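Local atomic coordinates of mandalate racemase/muconate lactonizing enzyme (Unidentified, PDB entry 4E4U), a protein that is of unestablished substrate but, as a member of the mandelate racemase/muconate lactonizing enzyme family, probably abstracts a proton alpha to a carboxylate. Residues S127-Y132 and S335-G340; I306-Y311 and P328-Q333; C151-V156 and R195-S200; F160-F165 and D203-T208; N312-A317 and G341-V346. All coordinates share one frame; numbering follows the deposited sequence. Where two conformers were deposited one is given.

Interaction 1: S127-Y132 and S335-G340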
# COMPACT_ATOMS: atom_id res chain seq x y z
N SER A 127 -13.85 12.28 34.71
CA SER A 127 -14.63 11.05 34.68
C SER A 127 -15.95 11.20 33.94
O SER A 127 -16.39 12.32 33.65
CB SER A 127 -14.87 10.53 36.10
OG SER A 127 -15.84 11.32 36.75
N TYR A 128 -16.57 10.08 33.62
CA TYR A 128 -17.90 10.09 33.04
C TYR A 128 -18.70 8.97 33.64
O TYR A 128 -18.14 8.07 34.26
CB TYR A 128 -17.85 9.93 31.53
CG TYR A 128 -17.52 8.55 31.01
CD1 TYR A 128 -18.52 7.61 30.77
CD2 TYR A 128 -16.21 8.21 30.67
CE1 TYR A 128 -18.23 6.36 30.23
CE2 TYR A 128 -15.91 6.95 30.14
CZ TYR A 128 -16.92 6.03 29.92
OH TYR A 128 -16.63 4.80 29.38
N THR A 129 -20.01 9.00 33.44
CA THR A 129 -20.84 7.86 33.80
C THR A 129 -21.86 7.55 32.71
O THR A 129 -22.25 8.44 31.94
CB THR A 129 -21.57 8.08 35.15
OG1 THR A 129 -22.30 6.89 35.50
CG2 THR A 129 -22.52 9.27 35.08
N TYR A 130 -22.26 6.29 32.63
CA TYR A 130 -23.48 5.93 31.92
C TYR A 130 -24.65 6.66 32.57
O TYR A 130 -24.64 6.92 33.78
CB TYR A 130 -23.75 4.44 32.04
CG TYR A 130 -23.44 3.62 30.80
CD1 TYR A 130 -24.12 3.83 29.61
CD2 TYR A 130 -22.49 2.62 30.84
CE1 TYR A 130 -23.85 3.08 28.49
CE2 TYR A 130 -22.21 1.85 29.72
CZ TYR A 130 -22.90 2.09 28.55
OH TYR A 130 -22.62 1.33 27.43
N LEU A 131 -25.66 6.96 31.77
CA LEU A 131 -26.91 7.47 32.30
C LEU A 131 -27.73 6.30 32.85
O LEU A 131 -27.89 5.27 32.18
CB LEU A 131 -27.69 8.18 31.19
CG LEU A 131 -26.97 9.37 30.56
CD1 LEU A 131 -27.80 9.98 29.42
CD2 LEU A 131 -26.64 10.42 31.61
N TYR A 132 -28.23 6.46 34.07
CA TYR A 132 -29.08 5.44 34.70
C TYR A 132 -30.46 6.01 35.03
O TYR A 132 -30.82 6.14 36.21
CB TYR A 132 -28.42 4.90 35.96
CG TYR A 132 -27.16 4.09 35.71
CD1 TYR A 132 -27.23 2.73 35.41
CD2 TYR A 132 -25.91 4.68 35.76
CE1 TYR A 132 -26.08 2.00 35.18
CE2 TYR A 132 -24.76 3.96 35.53
CZ TYR A 132 -24.84 2.62 35.24
OH TYR A 132 -23.68 1.91 35.01
N SER A 335 -16.63 5.98 35.23
CA SER A 335 -17.07 5.83 36.60
C SER A 335 -18.46 5.24 36.63
O SER A 335 -19.26 5.47 35.73
CB SER A 335 -17.05 7.18 37.31
OG SER A 335 -15.74 7.68 37.33
N ILE A 336 -18.74 4.46 37.67
CA ILE A 336 -20.07 3.92 37.85
C ILE A 336 -20.80 4.87 38.78
O ILE A 336 -20.62 4.83 40.00
CB ILE A 336 -20.04 2.47 38.35
CG1 ILE A 336 -19.33 1.59 37.30
CG2 ILE A 336 -21.45 1.96 38.59
CD1 ILE A 336 -19.13 0.15 37.69
N MET A 337 -21.58 5.76 38.17
CA MET A 337 -22.16 6.90 38.88
C MET A 337 -21.05 7.63 39.63
O MET A 337 -20.03 7.96 39.02
CB MET A 337 -23.35 6.48 39.74
CG MET A 337 -24.46 5.92 38.86
SD MET A 337 -26.00 5.55 39.68
CE MET A 337 -25.47 4.20 40.68
N THR A 338 -21.21 7.87 40.93
CA THR A 338 -20.16 8.57 41.68
C THR A 338 -19.46 7.68 42.71
O THR A 338 -18.95 8.17 43.72
CB THR A 338 -20.69 9.85 42.36
OG1 THR A 338 -21.72 9.51 43.30
CG2 THR A 338 -21.27 10.80 41.32
N TRP A 339 -19.45 6.38 42.44
CA TRP A 339 -18.75 5.38 43.25
C TRP A 339 -19.34 5.19 44.64
O TRP A 339 -18.63 4.76 45.57
CB TRP A 339 -17.25 5.67 43.35
CG TRP A 339 -16.52 5.69 42.04
CD1 TRP A 339 -15.91 6.76 41.46
CD2 TRP A 339 -16.33 4.59 41.14
NE1 TRP A 339 -15.34 6.40 40.27
CE2 TRP A 339 -15.58 5.07 40.05
CE3 TRP A 339 -16.71 3.25 41.16
CZ2 TRP A 339 -15.22 4.25 38.97
CZ3 TRP A 339 -16.35 2.44 40.09
CH2 TRP A 339 -15.61 2.94 39.01
N GLY A 340 -20.62 5.51 44.80
CA GLY A 340 -21.31 5.26 46.06
C GLY A 340 -21.91 3.87 46.06
O GLY A 340 -21.41 2.97 45.37
O HOH W 1 -20.93 4.06 34.02
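Thr129 and Ser335 meet toward the C-terminal ends of the first and last strands of the barrel, beside the pocket where a dithiol molecule is bound and which Tyr132 lines. Ser335 N donates to Tyr128 O at 2.8 Å. The hydroxyl of Thr129 lies anti to its own backbone N (chi1 -176°), beside the carbonyl carbon. There OG1 gives its proton to a lone pair of Tyr130 O, in the carbonyl plane, at 2.9 Å, and accepts from Met337 N at 3.0 Å, a rather bent bond of 138° at the hydrogen. Water 1 bridges the two backbones: it takes the N-H of Tyr130 at 2.9 Å and gives a proton to Ser335 O at 2.8 Å. Met337 is the second residue of the type II' turn from Ile336 to Trp339, and its side chain passes obliquely by the Tyr132 ring. Its CG touches Tyr132 CD2 at 3.6 Å, while SD stands 4.8 Å from the ring centroid, 40° off the normal, a Met-aromatic contact. Ser127 OG turns to Gly356 and Trp353. With its proton given to Tyr130 O, OG1 of Thr129 serves Met337 N as acceptor, and that accepted bond holds the turn to 127-132; the water adds a second polar link between the segments.

Interaction 2: I306-Y311 and P328-Q333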
# COMPACT_ATOMS: atom_id res chain seq x y z
N ILE A 306 -5.99 7.12 26.04
CA ILE A 306 -6.64 6.04 26.77
C ILE A 306 -7.81 6.56 27.59
O ILE A 306 -7.78 7.66 28.14
CB ILE A 306 -5.68 5.22 27.67
CG1 ILE A 306 -5.26 6.02 28.91
CG2 ILE A 306 -4.48 4.72 26.87
CD1 ILE A 306 -4.62 5.16 29.98
N ALA A 307 -8.86 5.75 27.62
CA ALA A 307 -10.06 6.04 28.38
C ALA A 307 -10.51 4.73 28.99
O ALA A 307 -11.36 4.03 28.42
CB ALA A 307 -11.14 6.61 27.47
N PRO A 308 -9.92 4.34 30.13
CA PRO A 308 -10.14 2.98 30.61
C PRO A 308 -11.60 2.67 30.91
O PRO A 308 -12.36 3.49 31.44
CB PRO A 308 -9.30 2.91 31.88
CG PRO A 308 -8.24 3.94 31.69
CD PRO A 308 -8.92 5.06 30.94
N HIS A 309 -11.98 1.44 30.55
CA HIS A 309 -13.31 0.92 30.75
C HIS A 309 -13.48 0.45 32.18
O HIS A 309 -12.53 -0.05 32.80
CB HIS A 309 -13.53 -0.25 29.79
CG HIS A 309 -14.74 -1.08 30.10
ND1 HIS A 309 -14.68 -2.19 30.92
CD2 HIS A 309 -16.02 -0.98 29.68
CE1 HIS A 309 -15.89 -2.72 31.01
NE2 HIS A 309 -16.71 -2.01 30.27
N LEU A 310 -14.69 0.58 32.70
CA LEU A 310 -15.00 0.05 34.02
C LEU A 310 -16.46 -0.37 34.09
O LEU A 310 -17.36 0.46 33.99
CB LEU A 310 -14.67 1.10 35.09
CG LEU A 310 -14.14 0.61 36.43
CD1 LEU A 310 -15.19 -0.21 37.16
CD2 LEU A 310 -12.85 -0.19 36.24
N TYR A 311 -16.70 -1.67 34.23
CA TYR A 311 -18.03 -2.19 34.52
C TYR A 311 -17.86 -3.36 35.46
O TYR A 311 -18.12 -4.52 35.11
CB TYR A 311 -18.80 -2.60 33.25
CG TYR A 311 -20.28 -2.75 33.54
CD1 TYR A 311 -21.05 -1.64 33.86
CD2 TYR A 311 -20.89 -4.00 33.54
CE1 TYR A 311 -22.39 -1.76 34.16
CE2 TYR A 311 -22.25 -4.13 33.83
CZ TYR A 311 -22.99 -3.00 34.13
OH TYR A 311 -24.33 -3.11 34.43
N PRO A 328 0.30 10.14 30.45
CA PRO A 328 0.26 11.48 29.85
C PRO A 328 -0.84 11.65 28.79
O PRO A 328 -1.31 12.76 28.58
CB PRO A 328 1.66 11.63 29.23
CG PRO A 328 2.10 10.22 28.96
CD PRO A 328 1.51 9.40 30.08
N ASN A 329 -1.24 10.56 28.14
CA ASN A 329 -2.26 10.60 27.10
C ASN A 329 -3.61 10.08 27.61
O ASN A 329 -4.33 9.37 26.91
CB ASN A 329 -1.80 9.84 25.85
CG ASN A 329 -1.40 8.39 26.15
OD1 ASN A 329 -0.87 8.09 27.22
ND2 ASN A 329 -1.60 7.51 25.17
N PHE A 330 -3.93 10.46 28.83
CA PHE A 330 -5.19 10.09 29.46
C PHE A 330 -6.30 11.03 29.03
O PHE A 330 -6.15 12.25 29.11
CB PHE A 330 -5.02 10.14 30.98
CG PHE A 330 -6.31 10.06 31.75
CD1 PHE A 330 -7.01 8.86 31.87
CD2 PHE A 330 -6.83 11.19 32.37
CE1 PHE A 330 -8.20 8.79 32.59
CE2 PHE A 330 -8.02 11.13 33.09
CZ PHE A 330 -8.70 9.93 33.19
N LEU A 331 -7.43 10.48 28.61
CA LEU A 331 -8.61 11.28 28.23
C LEU A 331 -9.63 11.39 29.36
O LEU A 331 -9.97 12.49 29.79
CB LEU A 331 -9.28 10.68 27.00
CG LEU A 331 -10.62 11.29 26.54
CD1 LEU A 331 -10.47 12.78 26.23
CD2 LEU A 331 -11.16 10.55 25.32
N ILE A 332 -10.12 10.25 29.84
CA ILE A 332 -11.22 10.24 30.80
C ILE A 332 -11.34 8.84 31.39
O ILE A 332 -10.94 7.86 30.75
CB ILE A 332 -12.54 10.67 30.10
CG1 ILE A 332 -13.61 11.12 31.09
CG2 ILE A 332 -13.03 9.57 29.14
CD1 ILE A 332 -14.76 11.84 30.39
N GLN A 333 -11.89 8.75 32.60
CA GLN A 333 -12.04 7.47 33.29
C GLN A 333 -13.50 7.15 33.50
O GLN A 333 -14.24 7.96 34.05
CB GLN A 333 -11.31 7.49 34.64
CG GLN A 333 -11.62 6.30 35.54
CD GLN A 333 -11.09 4.98 35.01
OE1 GLN A 333 -9.90 4.85 34.70
NE2 GLN A 333 -11.96 3.99 34.89
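Gln333 lies across Pro308 at about a right angle. Its CB sits in the plane of the Phe330 ring, at the edge. CG is anti to the backbone N (chi1 170°), and the bend at chi2 (67°) brings CD round to Pro308, 4.2 Å from its CB. Of the two amide atoms, OE1 touches Pro308 CB at 3.5 Å and has its polar partner in Ser320 of helix 314-325; NE2 lies 3.5 Å from Pro308 O and reaches on towards Leu310 CB. Further back along the chain the backbones take over. Ile306 N donates to Asn329 O at 2.9 Å, and Leu331 N donates to Ile306 O at the same length, so Ile306 is gripped on both its N-H and its carbonyl by residues flanking Phe330. Beyond it Ala307 CA comes within 3.1 Å of Ile332 O as a CA-H...O contact, and Ala307 CB meets Ile332 CG2 at 3.9 Å. The Phe330 ring takes Pro308 CD at its edge, CE1 to CD being 4.1 Å. Asn329 turns its ND2 to Ala304 O and Ala296 O, tying the loop to helix 289-301. The two segments run only 15° apart and are joined through helix 314-325: this is the beta-alpha-beta crossover between the last two strands of an enolase-type barrel, with a single bridge, at Ile306 and Phe330, in the loop that leads into the last strand.

Interaction 3: C151-V156 and R195-S200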
# COMPACT_ATOMS: atom_id res chain seq x y z
N CYS A 151 -31.73 12.91 33.11
CA CYS A 151 -30.65 12.31 33.87
C CYS A 151 -29.31 12.96 33.53
O CYS A 151 -28.50 13.23 34.41
CB CYS A 151 -30.61 10.81 33.58
SG CYS A 151 -29.30 9.90 34.40
N ALA A 152 -29.08 13.22 32.24
CA ALA A 152 -27.86 13.90 31.83
C ALA A 152 -27.74 15.27 32.50
O ALA A 152 -26.67 15.65 32.98
CB ALA A 152 -27.81 14.04 30.32
N ALA A 153 -28.84 16.02 32.52
CA ALA A 153 -28.84 17.34 33.13
C ALA A 153 -28.50 17.26 34.62
O ALA A 153 -27.78 18.10 35.14
CB ALA A 153 -30.19 18.02 32.92
N GLU A 154 -29.02 16.24 35.31
CA GLU A 154 -28.70 16.06 36.73
C GLU A 154 -27.23 15.70 36.92
O GLU A 154 -26.59 16.18 37.86
CB GLU A 154 -29.61 15.02 37.38
CG GLU A 154 -31.06 15.44 37.49
CD GLU A 154 -31.23 16.76 38.23
OE1 GLU A 154 -30.55 16.98 39.25
OE2 GLU A 154 -32.05 17.59 37.77
N ASN A 155 -26.69 14.88 36.03
CA ASN A 155 -25.27 14.55 36.10
C ASN A 155 -24.38 15.78 35.89
O ASN A 155 -23.35 15.93 36.54
CB ASN A 155 -24.92 13.42 35.13
CG ASN A 155 -25.22 12.05 35.72
OD1 ASN A 155 -24.82 11.75 36.84
ND2 ASN A 155 -25.93 11.22 34.96
N VAL A 156 -24.79 16.67 34.99
CA VAL A 156 -24.07 17.93 34.79
C VAL A 156 -24.08 18.77 36.08
O VAL A 156 -23.07 19.38 36.44
CB VAL A 156 -24.62 18.71 33.58
CG1 VAL A 156 -24.11 20.15 33.54
CG2 VAL A 156 -24.27 17.99 32.28
N ARG A 195 -28.09 16.38 24.03
CA ARG A 195 -27.38 17.61 23.69
C ARG A 195 -28.16 18.86 24.14
O ARG A 195 -27.57 19.78 24.69
CB ARG A 195 -27.05 17.70 22.20
CG ARG A 195 -26.44 19.04 21.79
CD ARG A 195 -25.11 19.31 22.47
NE ARG A 195 -24.04 18.48 21.92
CZ ARG A 195 -23.06 17.93 22.64
NH1 ARG A 195 -23.00 18.13 23.96
NH2 ARG A 195 -22.14 17.19 22.05
N GLU A 196 -29.47 18.87 23.91
CA GLU A 196 -30.30 20.00 24.34
C GLU A 196 -30.20 20.20 25.85
O GLU A 196 -30.13 21.33 26.33
CB GLU A 196 -31.77 19.78 23.95
CG GLU A 196 -32.71 20.89 24.42
CD GLU A 196 -34.19 20.62 24.10
OE1 GLU A 196 -34.60 19.44 24.09
OE2 GLU A 196 -34.92 21.60 23.87
N ALA A 197 -30.16 19.10 26.58
CA ALA A 197 -30.13 19.15 28.04
C ALA A 197 -28.78 19.58 28.62
O ALA A 197 -28.74 20.23 29.66
CB ALA A 197 -30.55 17.80 28.62
N VAL A 198 -27.68 19.21 27.97
CA VAL A 198 -26.36 19.49 28.52
C VAL A 198 -25.63 20.64 27.84
O VAL A 198 -24.65 21.16 28.37
CB VAL A 198 -25.44 18.23 28.53
CG1 VAL A 198 -26.12 17.08 29.25
CG2 VAL A 198 -25.02 17.83 27.10
N GLY A 199 -26.10 21.04 26.65
CA GLY A 199 -25.41 22.06 25.88
C GLY A 199 -23.94 21.72 25.67
O GLY A 199 -23.61 20.58 25.33
N SER A 200 -23.06 22.68 25.92
CA SER A 200 -21.63 22.45 25.78
C SER A 200 -20.96 22.10 27.10
O SER A 200 -19.73 22.10 27.20
CB SER A 200 -20.96 23.65 25.13
OG SER A 200 -21.37 23.77 23.78
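Ala152, Val156 and Val198 meet purely through methyl groups, with no ring between them. The flat group nearby is the guanidinium of Arg195, which works inside its own segment: NH1 donates to Gly199 O at 2.9 Å, the oxygen standing 30° out of the guanidinium plane. NH1 also reaches Ala202 O and NH2 reaches Tyr227 O, so three carbonyls gather round the guanidinium. Gly199 is the first residue to leave helical geometry, with a positive phi of 53°, and its N still donates to Arg195 O, at 2.8 Å. The second flat group, the amide of Asn155, makes no contact across the pair; its OD1 hydrogen-bonds the dithiol that is covalently linked to Cys151 SG. Between the helices the key atom is Val198 CG1, anti to the carbonyl carbon and beside the backbone N (chi1 -54°). It is wedged between Ala152 CB at 3.6 Å and Val156 CG2 at 3.7 Å, side chains one helical turn apart. Val156 and Val198 meet at a slant. Ala153 CB faces Ala197 CB at 4.3 Å, a looser touch nearer the surface. Small residues let the backbones come close, 5.6 Å between the CA atoms of Ala153 and Ala197. The contact joins the C-terminal part of helix 145-158 to the end of helix 181-198, consecutive helices on the outside of the barrel that flank strand 162-165, and Ser200 and Arg195 also touch a neighbouring subunit.

Interaction 4: F160-F165 and D203-T208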
# COMPACT_ATOMS: atom_id res chain seq x y z
N PHE A 160 -20.31 16.33 36.29
CA PHE A 160 -19.84 15.51 35.17
C PHE A 160 -19.70 16.33 33.90
O PHE A 160 -20.54 17.19 33.59
CB PHE A 160 -20.80 14.35 34.89
CG PHE A 160 -20.60 13.15 35.78
CD1 PHE A 160 -19.49 12.33 35.61
CD2 PHE A 160 -21.53 12.83 36.76
CE1 PHE A 160 -19.31 11.21 36.40
CE2 PHE A 160 -21.35 11.71 37.56
CZ PHE A 160 -20.24 10.90 37.38
N THR A 161 -18.63 16.05 33.16
CA THR A 161 -18.33 16.73 31.90
C THR A 161 -18.49 15.81 30.69
O THR A 161 -18.11 16.17 29.58
CB THR A 161 -16.90 17.30 31.89
OG1 THR A 161 -15.96 16.22 32.03
CG2 THR A 161 -16.72 18.28 33.04
N ALA A 162 -19.05 14.62 30.90
CA ALA A 162 -19.34 13.68 29.82
C ALA A 162 -20.35 12.66 30.34
O ALA A 162 -20.34 12.32 31.52
CB ALA A 162 -18.07 12.99 29.34
N VAL A 163 -21.22 12.19 29.45
CA VAL A 163 -22.21 11.18 29.82
C VAL A 163 -22.31 10.16 28.69
O VAL A 163 -22.11 10.51 27.52
CB VAL A 163 -23.61 11.79 30.10
CG1 VAL A 163 -23.56 12.68 31.34
CG2 VAL A 163 -24.13 12.56 28.88
N LYS A 164 -22.60 8.90 29.03
CA LYS A 164 -22.66 7.83 28.04
C LYS A 164 -24.03 7.15 28.03
O LYS A 164 -24.70 7.04 29.05
CB LYS A 164 -21.56 6.80 28.31
CG LYS A 164 -21.40 5.77 27.20
CD LYS A 164 -20.01 5.14 27.22
CE LYS A 164 -19.96 3.91 28.10
NZ LYS A 164 -18.63 3.21 28.05
N PHE A 165 -24.45 6.70 26.85
CA PHE A 165 -25.75 6.03 26.69
C PHE A 165 -25.70 5.17 25.43
O PHE A 165 -24.93 5.46 24.51
CB PHE A 165 -26.91 7.05 26.62
CG PHE A 165 -26.65 8.18 25.67
CD1 PHE A 165 -25.91 9.29 26.07
CD2 PHE A 165 -27.12 8.13 24.37
CE1 PHE A 165 -25.65 10.33 25.18
CE2 PHE A 165 -26.87 9.17 23.48
CZ PHE A 165 -26.13 10.26 23.89
N ASP A 203 -19.67 16.39 27.11
CA ASP A 203 -19.57 15.61 25.89
C ASP A 203 -20.56 14.45 25.89
O ASP A 203 -20.91 13.90 26.94
CB ASP A 203 -18.15 15.06 25.72
CG ASP A 203 -17.20 16.08 25.12
OD1 ASP A 203 -17.42 16.48 23.95
OD2 ASP A 203 -16.23 16.47 25.80
N LEU A 204 -21.01 14.09 24.68
CA LEU A 204 -21.80 12.88 24.48
C LEU A 204 -20.87 11.73 24.14
O LEU A 204 -20.03 11.85 23.24
CB LEU A 204 -22.76 13.07 23.31
CG LEU A 204 -23.68 14.28 23.29
CD1 LEU A 204 -24.58 14.26 22.06
CD2 LEU A 204 -24.51 14.32 24.53
N LEU A 205 -21.04 10.62 24.84
CA LEU A 205 -20.30 9.40 24.56
C LEU A 205 -21.31 8.40 24.04
O LEU A 205 -22.21 7.97 24.77
CB LEU A 205 -19.63 8.87 25.83
CG LEU A 205 -18.79 9.90 26.58
CD1 LEU A 205 -18.27 9.33 27.87
CD2 LEU A 205 -17.65 10.39 25.72
N PHE A 206 -21.21 8.04 22.76
CA PHE A 206 -22.20 7.15 22.18
C PHE A 206 -21.74 5.72 22.45
O PHE A 206 -20.84 5.21 21.78
CB PHE A 206 -22.41 7.44 20.69
CG PHE A 206 -23.69 6.88 20.17
CD1 PHE A 206 -24.88 7.60 20.30
CD2 PHE A 206 -23.72 5.63 19.59
CE1 PHE A 206 -26.06 7.08 19.84
CE2 PHE A 206 -24.90 5.10 19.12
CZ PHE A 206 -26.07 5.82 19.24
N GLY A 207 -22.35 5.10 23.46
CA GLY A 207 -21.79 3.91 24.07
C GLY A 207 -22.29 2.59 23.53
O GLY A 207 -22.70 1.71 24.29
N THR A 208 -22.22 2.44 22.21
CA THR A 208 -22.63 1.21 21.55
C THR A 208 -21.81 -0.00 22.00
O THR A 208 -20.74 0.14 22.62
CB THR A 208 -22.61 1.38 20.01
OG1 THR A 208 -21.78 2.50 19.67
CG2 THR A 208 -24.01 1.67 19.52
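Lys164 and Leu205 form the tight part of this parallel pairing, their side chains crossing at about a right angle. Lys164 CG, anti to its backbone N (chi1 -170°), presses on Leu205 O at 3.4 Å and on Gly207 CA at 3.7 Å, while Leu205 CB packs on Val163 O. Beside them Leu205 CD1 meets Ala162 CB at 3.9 Å. The backbones are joined by alternating bonds: Asp203 N to Thr161 O, Val163 N to Asp203 O, Leu205 N to Val163 O and Gly207 N to Phe165 O, the last at 2.8 Å. Looser are the N-H and the ring contacts of Phe165. Its N reaches Leu205 O at 3.3 Å, a weak bond, and its ring holds that same oxygen over one face, 4.1 Å above the plane. Phe165 CE2 touches Phe206 CD1 at 4.1 Å with the side chains crossed at about a right angle. The ring is nevertheless well buried by the partner strand. Neither part opens to solvent, since the touching residues are all buried. Polar tips find partners farther off: Lys164 NZ with Tyr128 OH and Glu233, Asp203 with Arg126 and with Arg219 of a neighbouring subunit. Gly207 centres an inverse gamma turn where the second strand ends. Strands 162-165 and 203-206, inclined by 25°, are neighbours in the barrel and belong to one beta-alpha-beta unit; Ala162, Lys164 and Leu205 face its interior, where Leu205 meets Tyr128, while Leu204 and Phe206 face outward onto helix 181-198.

Interaction 5: N312-A317 and G341-V346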
# COMPACT_ATOMS: atom_id res chain seq x y z
N ASN A 312 -17.41 -3.05 36.66
CA ASN A 312 -16.97 -4.06 37.62
C ASN A 312 -16.73 -3.36 38.95
O ASN A 312 -17.23 -2.24 39.15
CB ASN A 312 -15.75 -4.85 37.09
CG ASN A 312 -14.62 -3.96 36.58
OD1 ASN A 312 -14.65 -3.48 35.44
ND2 ASN A 312 -13.61 -3.77 37.42
N GLY A 313 -15.99 -4.00 39.85
CA GLY A 313 -15.87 -3.53 41.23
C GLY A 313 -14.86 -2.42 41.47
O GLY A 313 -14.18 -1.96 40.55
N PRO A 314 -14.75 -1.99 42.73
CA PRO A 314 -13.88 -0.86 43.05
C PRO A 314 -12.40 -1.22 43.10
O PRO A 314 -11.57 -0.32 43.12
CB PRO A 314 -14.37 -0.43 44.44
CG PRO A 314 -14.90 -1.69 45.03
CD PRO A 314 -15.54 -2.42 43.89
N VAL A 315 -12.07 -2.51 43.12
CA VAL A 315 -10.66 -2.89 43.12
C VAL A 315 -10.07 -2.68 41.72
O VAL A 315 -9.02 -2.07 41.56
CB VAL A 315 -10.44 -4.32 43.63
CG1 VAL A 315 -8.99 -4.75 43.45
CG2 VAL A 315 -10.86 -4.43 45.11
N GLY A 316 -10.76 -3.18 40.70
CA GLY A 316 -10.37 -2.89 39.33
C GLY A 316 -10.39 -1.40 39.05
O GLY A 316 -9.53 -0.88 38.34
N ALA A 317 -11.37 -0.69 39.62
CA ALA A 317 -11.42 0.77 39.45
C ALA A 317 -10.18 1.42 40.07
O ALA A 317 -9.56 2.30 39.45
CB ALA A 317 -12.69 1.34 40.06
N GLY A 341 -22.97 3.68 46.83
CA GLY A 341 -23.67 2.41 46.85
C GLY A 341 -22.78 1.25 47.22
O GLY A 341 -21.92 1.36 48.09
N PHE A 342 -22.97 0.12 46.54
CA PHE A 342 -22.24 -1.09 46.88
C PHE A 342 -20.74 -0.95 46.59
O PHE A 342 -19.92 -1.59 47.25
CB PHE A 342 -22.85 -2.30 46.18
CG PHE A 342 -22.35 -3.62 46.71
CD1 PHE A 342 -22.61 -4.01 48.01
CD2 PHE A 342 -21.64 -4.48 45.88
CE1 PHE A 342 -22.15 -5.23 48.49
CE2 PHE A 342 -21.18 -5.70 46.35
CZ PHE A 342 -21.44 -6.07 47.66
N HIS A 343 -20.37 -0.11 45.62
CA HIS A 343 -18.95 0.15 45.35
C HIS A 343 -18.23 0.75 46.55
O HIS A 343 -17.03 0.55 46.73
CB HIS A 343 -18.78 1.08 44.15
CG HIS A 343 -18.91 0.39 42.83
ND1 HIS A 343 -20.11 0.24 42.19
CD2 HIS A 343 -17.98 -0.21 42.05
CE1 HIS A 343 -19.92 -0.43 41.06
NE2 HIS A 343 -18.64 -0.71 40.95
N ALA A 344 -18.96 1.51 47.36
CA ALA A 344 -18.38 2.09 48.56
C ALA A 344 -18.47 1.10 49.71
O ALA A 344 -17.56 1.00 50.53
CB ALA A 344 -19.08 3.39 48.92
N GLU A 345 -19.57 0.36 49.78
CA GLU A 345 -19.82 -0.52 50.91
C GLU A 345 -18.80 -1.66 51.00
O GLU A 345 -18.42 -2.09 52.09
CB GLU A 345 -21.23 -1.10 50.83
CG GLU A 345 -21.68 -1.77 52.12
CD GLU A 345 -23.04 -2.41 52.02
OE1 GLU A 345 -23.65 -2.36 50.93
OE2 GLU A 345 -23.51 -2.97 53.04
N VAL A 346 -18.36 -2.15 49.85
CA VAL A 346 -17.52 -3.35 49.83
C VAL A 346 -16.04 -3.07 50.14
O VAL A 346 -15.24 -4.00 50.28
CB VAL A 346 -17.69 -4.11 48.49
CG1 VAL A 346 -16.87 -3.47 47.39
CG2 VAL A 346 -17.35 -5.58 48.67
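His343 and Asn312 supply the polar link between the two segments. NE2 of His343 donates to Asn312 O at 2.8 Å, nearly straight at 166°, with the oxygen in the plane of the imidazole; relative to the carbonyl plane the donor is tilted by 25°. The apolar contacts are made by the Pro314 ring. Its CG meets Val346 CG1 at 3.6 Å, the two side chains crossing at about a right angle, and also lies 3.5 Å from His343 O. CD of the same proline approaches His343 CD2 at 3.8 Å, so the proline touches the imidazole at CD2 as well as His343 O and Val346 CG1. Aromatic contacts continue outside the pair, where His343 meets Trp339 edge-to-face and also Trp23 of strand 22-30. Helix-start bonds form the fourth kind. Gly313 stands at the N-cap, and its O accepts from Ala317 N at 3.2 Å, while Glu39 of strand 35-40 takes the N-H groups of Gly313 and Gly316. The carboxylate at that helix start is probably stabilised by the positive end of the helix dipole. With partners from strands 22-30 and 35-40 gathered about two barrel segments, the arrangement is that of the junction between the N-terminal capping domain and the barrel, as in the enolase superfamily.

In the fold
Interactions 1, 2 and 4 are buried among barrel strands. Backbone hydrogen bonds dominate interactions 2 and 4, regular in interaction 4 and a single bridge in interaction 2; interaction 1 is mixed, adding a hydroxyl, a water and a Met-aromatic contact. Interaction 1 is linked to interaction 4 by strands 125-130 and 162-165, neighbours in the sheet, and to interaction 2 by a probable bond from Tyr128 N to Gln333 O. Interaction 3, partly buried, has its centre about 23 Å from the centre of the chain, the farthest of the five, and is made of methyl groups. Interaction 5, also buried, packs against Ile336 and Trp339 of interaction 1 but trades strand pairing for a histidine bond and a proline.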